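Local atomic coordinates of (5-formylfuran-3-yl)methyl phosphate transaminase (PDB entry 2Z61), a protein that catalyses transfer of an amino group from alanine to a furancarboxaldehyde phosphate, using pyridoxal 5'-phosphate, to make the furan precursor of methanofuran. Residues E10-M15 against C122-K127; D16-A21 against H33-E38. One frame throughout, in Å; residues are numbered along the deposited sequence.

Interaction 1: E10-M15 against C122-K127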
loop_
_atom_site.group_PDB
_atom_site.type_symbol
_atom_site.label_atom_id
_atom_site.label_comp_id
_atom_site.label_asym_id
_atom_site.label_seq_id
_atom_site.Cartn_x
_atom_site.Cartn_y
_atom_site.Cartn_z
ATOM N N GLU A 10 -5.535 16.937 -7.787
ATOM C CA GLU A 10 -6.282 16.990 -9.043
ATOM C C GLU A 10 -6.847 15.626 -9.437
ATOM O O GLU A 10 -6.307 14.588 -9.058
ATOM C CB GLU A 10 -5.385 17.526 -10.164
ATOM C CG GLU A 10 -4.891 18.948 -9.929
ATOM C CD GLU A 10 -3.930 19.428 -11.003
ATOM O OE1 GLU A 10 -4.324 19.463 -12.188
ATOM O OE2 GLU A 10 -2.776 19.772 -10.659
ATOM N N SER A 11 -7.937 15.637 -10.198
ATOM C CA SER A 11 -8.576 14.402 -10.644
ATOM C C SER A 11 -8.193 14.066 -12.081
ATOM O O SER A 11 -7.829 14.947 -12.857
ATOM C CB SER A 11 -10.097 14.532 -10.545
ATOM O OG SER A 11 -10.512 14.666 -9.198
ATOM N N PHE A 12 -8.275 12.785 -12.426
ATOM C CA PHE A 12 -7.948 12.329 -13.773
ATOM C C PHE A 12 -9.088 12.739 -14.703
ATOM O O PHE A 12 -10.258 12.522 -14.385
ATOM C CB PHE A 12 -7.793 10.805 -13.804
ATOM C CG PHE A 12 -6.902 10.254 -12.720
ATOM C CD1 PHE A 12 -7.351 10.163 -11.405
ATOM C CD2 PHE A 12 -5.621 9.802 -13.018
ATOM C CE1 PHE A 12 -6.537 9.631 -10.406
ATOM C CE2 PHE A 12 -4.799 9.267 -12.027
ATOM C CZ PHE A 12 -5.260 9.183 -10.719
ATOM N N GLU A 13 -8.739 13.325 -15.849
ATOM C CA GLU A 13 -9.724 13.768 -16.844
ATOM C C GLU A 13 -10.288 12.609 -17.660
ATOM O O GLU A 13 -10.633 12.789 -18.830
ATOM C CB GLU A 13 -9.100 14.768 -17.833
ATOM C CG GLU A 13 -9.180 16.240 -17.438
ATOM C CD GLU A 13 -8.116 16.648 -16.437
ATOM O OE1 GLU A 13 -6.915 16.449 -16.737
ATOM O OE2 GLU A 13 -8.478 17.175 -15.358
ATOM N N VAL A 14 -10.387 11.432 -17.050
ATOM C CA VAL A 14 -10.886 10.259 -17.755
ATOM C C VAL A 14 -12.211 9.787 -17.159
ATOM O O VAL A 14 -12.943 9.018 -17.782
ATOM C CB VAL A 14 -9.862 9.106 -17.692
ATOM C CG1 VAL A 14 -10.366 7.910 -18.487
ATOM C CG2 VAL A 14 -8.522 9.579 -18.228
ATOM N N MET A 15 -12.513 10.263 -15.954
ATOM C CA MET A 15 -13.744 9.898 -15.250
ATOM C C MET A 15 -14.967 10.223 -16.103
ATOM O O MET A 15 -16.000 9.554 -16.008
ATOM C CB MET A 15 -13.832 10.654 -13.919
ATOM C CG MET A 15 -12.634 10.445 -12.996
ATOM S SD MET A 15 -12.616 8.840 -12.165
ATOM C CE MET A 15 -13.369 9.266 -10.589
ATOM N N CYS A 122 3.321 13.370 -19.148
ATOM C CA CYS A 122 3.805 12.287 -18.290
ATOM C C CYS A 122 2.658 11.612 -17.531
ATOM O O CYS A 122 1.486 11.935 -17.730
ATOM C CB CYS A 122 4.826 12.823 -17.285
ATOM S SG CYS A 122 4.111 13.559 -15.795
ATOM N N TYR A 123 3.012 10.673 -16.655
ATOM C CA TYR A 123 2.046 9.940 -15.832
ATOM C C TYR A 123 1.348 10.936 -14.894
ATOM O O TYR A 123 1.995 11.591 -14.089
ATOM C CB TYR A 123 2.778 8.878 -15.010
ATOM C CG TYR A 123 1.877 7.916 -14.269
ATOM C CD1 TYR A 123 2.080 7.640 -12.915
ATOM C CD2 TYR A 123 0.845 7.250 -14.928
ATOM C CE1 TYR A 123 1.278 6.724 -12.240
ATOM C CE2 TYR A 123 0.039 6.336 -14.267
ATOM C CZ TYR A 123 0.260 6.079 -12.925
ATOM O OH TYR A 123 -0.545 5.172 -12.275
ATOM N N PRO A 124 0.012 11.040 -14.978
ATOM C CA PRO A 124 -0.783 11.961 -14.149
ATOM C C PRO A 124 -0.597 11.933 -12.634
ATOM O O PRO A 124 -0.811 12.949 -11.973
ATOM C CB PRO A 124 -2.225 11.657 -14.571
ATOM C CG PRO A 124 -2.156 10.233 -15.050
ATOM C CD PRO A 124 -0.863 10.208 -15.822
ATOM N N CYS A 125 -0.192 10.791 -12.086
ATOM C CA CYS A 125 -0.001 10.672 -10.644
ATOM C C CYS A 125 1.248 11.367 -10.112
ATOM O O CYS A 125 1.302 11.723 -8.932
ATOM C CB CYS A 125 0.019 9.196 -10.229
ATOM S SG CYS A 125 -1.481 8.282 -10.695
ATOM N N TYR A 126 2.248 11.565 -10.968
ATOM C CA TYR A 126 3.484 12.225 -10.541
ATOM C C TYR A 126 3.202 13.567 -9.858
ATOM O O TYR A 126 3.595 13.778 -8.710
ATOM C CB TYR A 126 4.426 12.449 -11.741
ATOM C CG TYR A 126 5.020 11.189 -12.359
ATOM C CD1 TYR A 126 5.599 11.228 -13.631
ATOM C CD2 TYR A 126 5.011 9.964 -11.682
ATOM C CE1 TYR A 126 6.150 10.089 -14.214
ATOM C CE2 TYR A 126 5.561 8.811 -12.260
ATOM C CZ TYR A 126 6.128 8.883 -13.526
ATOM O OH TYR A 126 6.667 7.757 -14.113
ATOM N N LYS A 127 2.532 14.475 -10.563
ATOM C CA LYS A 127 2.235 15.788 -9.986
ATOM C C LYS A 127 1.482 15.708 -8.651
ATOM O O LYS A 127 1.725 16.509 -7.754
ATOM C CB LYS A 127 1.448 16.655 -10.980
ATOM C CG LYS A 127 0.010 16.229 -11.220
ATOM C CD LYS A 127 -0.676 17.160 -12.215
ATOM C CE LYS A 127 -2.112 16.736 -12.507
ATOM N NZ LYS A 127 -2.196 15.445 -13.241
#

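Interaction 2: D16-A21 against H33-E38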
loop_
_atom_site.group_PDB
_atom_site.type_symbol
_atom_site.label_atom_id
_atom_site.label_comp_id
_atom_site.label_asym_id
_atom_site.label_seq_id
_atom_site.Cartn_x
_atom_site.Cartn_y
_atom_site.Cartn_z
ATOM N N ASP A 16 -14.839 11.253 -16.932
ATOM C CA ASP A 16 -15.923 11.680 -17.808
ATOM C C ASP A 16 -16.253 10.551 -18.775
ATOM O O ASP A 16 -17.346 9.982 -18.749
ATOM C CB ASP A 16 -15.489 12.907 -18.602
ATOM C CG ASP A 16 -14.708 13.894 -17.762
ATOM O OD1 ASP A 16 -13.610 13.533 -17.284
ATOM O OD2 ASP A 16 -15.194 15.030 -17.580
ATOM N N ILE A 17 -15.286 10.242 -19.630
ATOM C CA ILE A 17 -15.419 9.195 -20.631
ATOM C C ILE A 17 -15.800 7.855 -20.012
ATOM O O ILE A 17 -16.688 7.167 -20.514
ATOM C CB ILE A 17 -14.102 9.026 -21.427
ATOM C CG1 ILE A 17 -13.764 10.321 -22.172
ATOM C CG2 ILE A 17 -14.231 7.878 -22.411
ATOM C CD1 ILE A 17 -13.485 11.508 -21.272
ATOM N N LEU A 18 -15.128 7.486 -18.925
ATOM C CA LEU A 18 -15.408 6.224 -18.245
ATOM C C LEU A 18 -16.893 6.079 -17.927
ATOM O O LEU A 18 -17.479 5.013 -18.120
ATOM C CB LEU A 18 -14.601 6.124 -16.945
ATOM C CG LEU A 18 -13.077 5.991 -17.041
ATOM C CD1 LEU A 18 -12.479 6.011 -15.642
ATOM C CD2 LEU A 18 -12.714 4.701 -17.759
ATOM N N ALA A 19 -17.494 7.159 -17.437
ATOM C CA ALA A 19 -18.910 7.160 -17.091
ATOM C C ALA A 19 -19.759 6.920 -18.332
ATOM O O ALA A 19 -20.643 6.062 -18.337
ATOM C CB ALA A 19 -19.285 8.492 -16.451
ATOM N N LEU A 20 -19.475 7.682 -19.382
ATOM C CA LEU A 20 -20.201 7.575 -20.640
ATOM C C LEU A 20 -20.081 6.166 -21.221
ATOM O O LEU A 20 -21.045 5.626 -21.763
ATOM C CB LEU A 20 -19.648 8.595 -21.641
ATOM C CG LEU A 20 -20.523 9.040 -22.819
ATOM C CD1 LEU A 20 -19.770 10.083 -23.626
ATOM C CD2 LEU A 20 -20.891 7.862 -23.697
ATOM N N ALA A 21 -18.896 5.576 -21.099
ATOM C CA ALA A 21 -18.644 4.238 -21.623
ATOM C C ALA A 21 -19.503 3.169 -20.954
ATOM O O ALA A 21 -19.937 2.218 -21.606
ATOM C CB ALA A 21 -17.168 3.890 -21.467
ATOM N N HIS A 33 -12.705 -0.662 -26.106
ATOM C CA HIS A 33 -11.820 -0.019 -25.140
ATOM C C HIS A 33 -10.357 0.130 -25.578
ATOM O O HIS A 33 -9.616 -0.855 -25.672
ATOM C CB HIS A 33 -11.874 -0.792 -23.823
ATOM C CG HIS A 33 -13.191 -0.696 -23.121
ATOM N ND1 HIS A 33 -13.531 0.369 -22.315
ATOM C CD2 HIS A 33 -14.261 -1.528 -23.115
ATOM C CE1 HIS A 33 -14.750 0.189 -21.840
ATOM N NE2 HIS A 33 -15.215 -0.955 -22.310
ATOM N N LEU A 34 -9.950 1.370 -25.840
ATOM C CA LEU A 34 -8.577 1.664 -26.229
ATOM C C LEU A 34 -8.012 2.656 -25.228
ATOM O O LEU A 34 -7.184 3.498 -25.573
ATOM C CB LEU A 34 -8.522 2.268 -27.629
ATOM C CG LEU A 34 -9.032 1.390 -28.770
ATOM C CD1 LEU A 34 -8.733 2.074 -30.093
ATOM C CD2 LEU A 34 -8.355 0.027 -28.713
ATOM N N GLU A 35 -8.476 2.548 -23.988
ATOM C CA GLU A 35 -8.044 3.435 -22.914
ATOM C C GLU A 35 -7.544 2.629 -21.714
ATOM O O GLU A 35 -7.262 3.191 -20.656
ATOM C CB GLU A 35 -9.212 4.329 -22.473
ATOM C CG GLU A 35 -10.169 3.683 -21.455
ATOM C CD GLU A 35 -10.993 2.528 -22.023
ATOM O OE1 GLU A 35 -10.591 1.930 -23.036
ATOM O OE2 GLU A 35 -12.049 2.210 -21.440
ATOM N N ILE A 36 -7.435 1.315 -21.891
ATOM C CA ILE A 36 -6.992 0.408 -20.831
ATOM C C ILE A 36 -5.526 0.600 -20.456
ATOM O O ILE A 36 -4.645 0.530 -21.309
ATOM C CB ILE A 36 -7.205 -1.058 -21.252
ATOM C CG1 ILE A 36 -8.675 -1.274 -21.629
ATOM C CG2 ILE A 36 -6.808 -1.997 -20.118
ATOM C CD1 ILE A 36 -8.940 -2.575 -22.370
ATOM N N GLY A 37 -5.276 0.823 -19.169
ATOM C CA GLY A 37 -3.920 1.038 -18.694
ATOM C C GLY A 37 -3.198 -0.186 -18.165
ATOM O O GLY A 37 -2.132 -0.059 -17.559
ATOM N N GLU A 38 -3.766 -1.369 -18.375
ATOM C CA GLU A 38 -3.129 -2.599 -17.925
ATOM C C GLU A 38 -3.185 -3.654 -19.023
ATOM O O GLU A 38 -4.104 -3.666 -19.832
ATOM C CB GLU A 38 -3.796 -3.136 -16.649
ATOM C CG GLU A 38 -5.224 -3.632 -16.810
ATOM C CD GLU A 38 -5.775 -4.235 -15.519
ATOM O OE1 GLU A 38 -6.902 -3.873 -15.126
ATOM O OE2 GLU A 38 -5.086 -5.075 -14.901
#

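Interaction 1: E10-M15 against C122-K127
A cysteine sulfur-aromatic contact, part of the seam between the N-terminal arm and the large domain of this class I aminotransferase, joins Phe12 to Cys125. The sulfur lies at the rim of the phenyl ring, practically in its plane: SG of Cys125 is 4.9 Å from the centroid of the Phe12 ring, 83° off the ring normal, and 3.7 Å from its nearest carbon, Phe12 CE2. Next to it on the same rim sits the Pro124 ring, whose CG is 4.0 Å from Phe12 CD2. Phe12 thus meets Pro124 and Cys125 with the CD2-CE2-CZ edge and turns neither face to these two residues.

The second half of the contact runs along Lys127. Its aliphatic chain passes at about a right angle to the side chain of Glu10, and the carboxylate rests against methylene rather than ammonium, with Glu10 OE1 3.5 Å from Lys127 CE. The bend at the last torsion (chi4 -67°) turns NZ back onto its own segment, where Lys127 NZ donates to Pro124 O at 3.1 Å, in the carbonyl plane and on a lone pair. Lys127 NZ therefore stays 4.7 Å from Glu10 OE1, near enough for the opposite charges to attract, though not an ion pair.

Asn250 of the second subunit packs on both Phe12 and Cys125, which places this seam at the dimer interface. The arm comes from helix 4-8 and leads into helix 15-26, while 122-127 follows strand 115-119 of the seven-stranded sheet and leads into helix 125-132.

Interaction 2: D16-A21 against H33-E38
With chi1 at 84° and a bend at the next torsion, Glu35 folds its carboxylate back toward His33, and with chi1 -68° the imidazole of His33 swings toward Ala21 of the facing helix. There Ala21 CB comes within 4.4 Å of His33 CE1, approaching the ring obliquely. One turn earlier along the helix, Leu18 lays its CD2 methyl 4.5 Å from Glu35 OE2. Both touches are loose: residues 16-21 border the polar pair through methyl groups alone, while the same helix reaches His33 further along, through Glu25.

Within the pair, His33 ND1 donates to Glu35 OE2 at 2.5 Å, short in the model and nearly straight, with an N-H...O angle of 165°; the oxygen lies close to the imidazole plane and offers its syn lone pair. At the other end of the ring NE2 is hydrogen-bonded to Glu25. Gripped through both nitrogens, the ring is fixed in its rotation, and two carboxylates so close would be expected to favour a doubly protonated, positively charged imidazole. This is a His-carboxylate hydrogen bond between the last residue of strand 32-33, which pairs in parallel with 330-331, and the loop after it; it orients the imidazole, whose bond to Glu25 ties 33-38 to helix 15-26.

From the N terminus, helix 4-8 gives way to the loop 10-15, which interaction 1 pins to residues 122-127, leading into helix 125-132, and so closes a loop of 106 residues. The chain then runs straight into helix 15-26; its 16-21 portion meets 33-38 in interaction 2, a short closure of 11 residues. Interaction 2 lies wholly within the longer closure, so the two nest rather than cross. Their centres are 14 Å apart, and sequence continuity at Met15-Asp16 is what joins them. Together they tie one continuous N-terminal stretch first to the region around the seven-stranded sheet, beside the second subunit, and then to the end of strand 32-33 and the loop that follows.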